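Local structure of designed Anbu Protein (Synthetic construct, 5LOY) at residues 176-179 against 180-184; 194-198 against 199-203. The protein is a consensus-designed ancestral proteasome-type beta subunit (Anbu) that assembles helically and probably belongs among the Ntn hydrolases that degrade proteins. All coordinates share one frame; numbering follows the deposited sequence.

Interaction 1: residues 176-179 against 180-184; sequences SFDS and TMRSN
Arg182 NE reaches back one helical turn to Asp178 OD1 at 3.0 Å, a salt bridge that is also a hydrogen bond with an N-H...O angle of 161°. The arginine runs extended from CG to NE over the Asp178 carbonyl, its CG 3.4 Å from Asp178 O, while Asp178 turns CG anti to its own backbone N (chi1 173°) to meet it. OD1 lies near the guanidinium plane, at its edge; NE arrives on the syn side of OD1, somewhat out of the carboxylate plane, and the two flat groups stand almost perpendicular. The same carboxylate also takes Arg220 of helix 214-232 on OD1 and Arg158 of the second subunit on OD2, so three arginines gather round one buried acid. This is an i to i+4 pair near the C-terminal end of helix 166-183, one of the helices packed against the sheets of the proteasome-type Ntn fold. Two residues earlier, Thr180 OG1 folds back beside its backbone N and donates to Ser176 O at 2.8 Å; Thr180 N, at 3.2 Å, reaches that oxygen from the opposite face of the carbonyl plane. Met181 bends at chi3 (-40°), which brings CE within 3.6 Å of Phe177 O and 4.5 Å of Phe177 CB. Ser183 N bonds only weakly to Ser179 O, and Ser183 OG is hydrogen-bonded to Asp157 of the second subunit.

Interaction 2: residues 194-198 against 199-203; sequences LVYER and DSLRV
Tyr196 lays its side chain across the loop that follows it, its hydroxyl taking the N-H of Leu201. The loop leads from strand 191-197 to strand 205-209, antiparallel neighbours in one sheet of the proteasome-type fold, and opens with a type II beta turn from Glu197 to Ser200. From CB, the tyrosine sets CG anti to its backbone N (chi1 172°), which swings the ring toward the returning residues 200-202. CD1 meets Arg202 O at 3.4 Å, with this carbonyl oxygen at the ring edge, near its plane. CE1 comes to 3.2 Å from Ser200 OG, which approaches the ring obliquely. CZ still lies near Ser200 OG, and OH accepts from Leu201 N at 3.0 Å, touches Leu201 CD2, and has Gln117 as a second hydrogen-bonding partner. The turn itself is closed on Glu197 O, gripped twice by one residue: Ser200 N lies 3.0 Å away and tilted from the carbonyl plane, whereas Ser200 OG sits in that plane on a lone pair, at 2.7 Å. With chi1 at 58°, OG lies between its own N and carbonyl carbon, on the side facing this oxygen. Farther along, Leu194 CD1 and Val203 CG1 meet at 4.1 Å, the side chains crossing at about a right angle beside Val35 and Val43. A water accepts from Glu197 N at 2.8 Å and donates to Ser200 OG at 2.9 Å.

Overall arrangement
Interactions 1 and 2 follow one another along the chain: the first ends helix 166-183, the second ends strand 191-197 and turns back toward strand 205-209. They lie on opposite sides of the chain's centre, with their own centres about 27 Å apart and nearest atoms about 9 Å apart. The helix nevertheless reaches interaction 2 at its other end, where Leu166 packs on Val195 and Glu197. The second subunit borders interaction 1, where its Lys153, Asp157 and Arg158 make polar bonds; near interaction 2 it comes within reach of Val195 alone, through Trp239 of that subunit. Interaction 1 lies against Tyr2, beside the chain's N terminus, where Ntn hydrolases of the proteasome type typically carry their nucleophile.

Interaction 1: residues 176-179 against 180-184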
# COMPACT_ATOMS: atom_id res chain seq x y z
N SER A 176 -7.40 -5.04 7.72
CA SER A 176 -6.63 -3.92 7.16
C SER A 176 -5.41 -3.54 8.03
O SER A 176 -4.33 -3.26 7.51
CB SER A 176 -7.53 -2.70 7.00
OG SER A 176 -6.85 -1.69 6.27
N PHE A 177 -5.59 -3.52 9.35
CA PHE A 177 -4.48 -3.24 10.24
C PHE A 177 -3.48 -4.36 10.27
O PHE A 177 -2.27 -4.12 10.33
CB PHE A 177 -4.96 -2.95 11.66
CG PHE A 177 -5.29 -1.52 11.86
CD1 PHE A 177 -6.51 -1.02 11.43
CD2 PHE A 177 -4.38 -0.64 12.43
CE1 PHE A 177 -6.83 0.32 11.58
CE2 PHE A 177 -4.68 0.70 12.56
CZ PHE A 177 -5.90 1.19 12.12
N ASP A 178 -3.96 -5.59 10.25
CA ASP A 178 -3.08 -6.76 10.26
C ASP A 178 -2.09 -6.69 9.11
O ASP A 178 -0.89 -6.83 9.31
CB ASP A 178 -3.91 -8.03 10.19
CG ASP A 178 -3.07 -9.29 10.01
OD1 ASP A 178 -2.06 -9.49 10.74
OD2 ASP A 178 -3.43 -10.10 9.14
N SER A 179 -2.60 -6.47 7.91
CA SER A 179 -1.77 -6.40 6.70
C SER A 179 -0.78 -5.25 6.76
O SER A 179 0.39 -5.38 6.35
CB SER A 179 -2.65 -6.27 5.45
OG SER A 179 -3.35 -7.47 5.23
N THR A 180 -1.24 -4.12 7.27
CA THR A 180 -0.39 -2.94 7.42
C THR A 180 0.74 -3.19 8.42
O THR A 180 1.89 -2.92 8.12
CB THR A 180 -1.22 -1.72 7.86
OG1 THR A 180 -2.25 -1.46 6.90
CG2 THR A 180 -0.34 -0.52 8.00
N MET A 181 0.41 -3.78 9.58
CA MET A 181 1.43 -4.06 10.58
C MET A 181 2.46 -5.08 10.15
O MET A 181 3.66 -4.93 10.45
CB MET A 181 0.78 -4.47 11.90
CG MET A 181 0.17 -3.24 12.58
SD MET A 181 -0.72 -3.48 14.12
CE MET A 181 -1.59 -5.00 13.74
N ARG A 182 2.04 -6.07 9.38
CA ARG A 182 2.98 -7.02 8.82
C ARG A 182 3.97 -6.41 7.84
O ARG A 182 5.07 -6.90 7.70
CB ARG A 182 2.25 -8.13 8.06
CG ARG A 182 1.63 -9.14 8.97
CD ARG A 182 0.68 -10.02 8.19
NE ARG A 182 0.01 -10.93 9.13
CZ ARG A 182 0.42 -12.16 9.43
NH1 ARG A 182 1.47 -12.70 8.82
NH2 ARG A 182 -0.27 -12.87 10.32
N SER A 183 3.56 -5.37 7.13
CA SER A 183 4.33 -4.88 6.01
C SER A 183 5.01 -3.55 6.26
O SER A 183 5.86 -3.18 5.47
CB SER A 183 3.41 -4.80 4.78
OG SER A 183 3.09 -6.12 4.34
N ASN A 184 4.70 -2.87 7.35
CA ASN A 184 5.28 -1.58 7.64
C ASN A 184 5.45 -1.34 9.12
O ASN A 184 4.48 -1.38 9.89
CB ASN A 184 4.37 -0.48 7.06
CG ASN A 184 4.93 0.92 7.26
OD1 ASN A 184 4.91 1.45 8.36
ND2 ASN A 184 5.46 1.52 6.19

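Interaction 2: residues 194-198 against 199-203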
# COMPACT_ATOMS: atom_id res chain seq x y z
N LEU A 194 -13.80 1.73 17.75
CA LEU A 194 -15.10 2.25 18.17
C LEU A 194 -16.15 1.98 17.12
O LEU A 194 -15.94 2.26 15.95
CB LEU A 194 -14.99 3.74 18.45
CG LEU A 194 -16.16 4.40 19.16
CD1 LEU A 194 -15.69 5.68 19.84
CD2 LEU A 194 -17.32 4.70 18.22
N VAL A 195 -17.26 1.40 17.54
CA VAL A 195 -18.36 1.04 16.65
C VAL A 195 -19.62 1.75 17.12
O VAL A 195 -20.03 1.57 18.26
CB VAL A 195 -18.63 -0.48 16.66
CG1 VAL A 195 -19.88 -0.82 15.84
CG2 VAL A 195 -17.43 -1.23 16.11
N TYR A 196 -20.21 2.56 16.24
CA TYR A 196 -21.33 3.46 16.59
C TYR A 196 -22.57 3.07 15.82
O TYR A 196 -22.54 3.02 14.59
CB TYR A 196 -20.96 4.94 16.27
CG TYR A 196 -22.14 5.88 16.45
CD1 TYR A 196 -22.54 6.29 17.72
CD2 TYR A 196 -22.89 6.29 15.37
CE1 TYR A 196 -23.63 7.09 17.89
CE2 TYR A 196 -24.01 7.10 15.54
CZ TYR A 196 -24.38 7.49 16.80
OH TYR A 196 -25.49 8.29 17.00
N GLU A 197 -23.67 2.79 16.53
CA GLU A 197 -24.95 2.48 15.88
C GLU A 197 -25.78 3.72 15.54
O GLU A 197 -26.06 4.56 16.40
CB GLU A 197 -25.82 1.60 16.79
CG GLU A 197 -25.40 0.14 16.93
CD GLU A 197 -26.36 -0.67 17.81
OE1 GLU A 197 -27.46 -0.19 18.18
OE2 GLU A 197 -26.00 -1.81 18.16
N ARG A 198 -26.21 3.79 14.29
CA ARG A 198 -27.07 4.87 13.82
C ARG A 198 -28.22 5.18 14.78
O ARG A 198 -28.93 4.28 15.20
CB ARG A 198 -27.64 4.50 12.44
CG ARG A 198 -28.36 5.63 11.71
CD ARG A 198 -29.29 5.09 10.64
NE ARG A 198 -28.96 5.65 9.33
CZ ARG A 198 -29.34 6.85 8.87
NH1 ARG A 198 -28.95 7.22 7.65
NH2 ARG A 198 -30.09 7.69 9.60
N ASP A 199 -28.38 6.46 15.10
CA ASP A 199 -29.44 6.96 15.99
C ASP A 199 -29.35 6.55 17.46
O ASP A 199 -30.27 6.84 18.21
CB ASP A 199 -30.86 6.61 15.50
CG ASP A 199 -31.15 7.10 14.08
OD1 ASP A 199 -30.38 7.88 13.47
OD2 ASP A 199 -32.21 6.69 13.56
N SER A 200 -28.27 5.91 17.90
CA SER A 200 -28.12 5.62 19.34
C SER A 200 -27.78 6.89 20.12
O SER A 200 -28.25 7.05 21.23
CB SER A 200 -27.04 4.55 19.56
OG SER A 200 -25.79 4.96 19.02
N LEU A 201 -26.96 7.76 19.54
CA LEU A 201 -26.50 9.00 20.18
C LEU A 201 -25.75 8.71 21.48
O LEU A 201 -25.83 9.44 22.46
CB LEU A 201 -27.67 9.96 20.39
CG LEU A 201 -28.43 10.35 19.11
CD1 LEU A 201 -29.63 11.22 19.45
CD2 LEU A 201 -27.53 11.07 18.12
N ARG A 202 -24.99 7.62 21.44
CA ARG A 202 -24.33 7.05 22.59
C ARG A 202 -23.12 6.24 22.06
O ARG A 202 -23.20 5.65 21.01
CB ARG A 202 -25.34 6.12 23.28
CG ARG A 202 -25.26 6.05 24.79
CD ARG A 202 -26.51 5.35 25.33
NE ARG A 202 -27.69 6.24 25.38
CZ ARG A 202 -27.94 7.13 26.35
NH1 ARG A 202 -27.11 7.27 27.39
NH2 ARG A 202 -29.03 7.90 26.29
N VAL A 203 -22.00 6.23 22.78
CA VAL A 203 -20.89 5.36 22.40
C VAL A 203 -21.24 3.93 22.82
O VAL A 203 -21.24 3.61 24.01
CB VAL A 203 -19.58 5.76 23.06
CG1 VAL A 203 -18.48 4.77 22.70
CG2 VAL A 203 -19.17 7.15 22.63
O HOH W 1 -23.59 3.15 19.35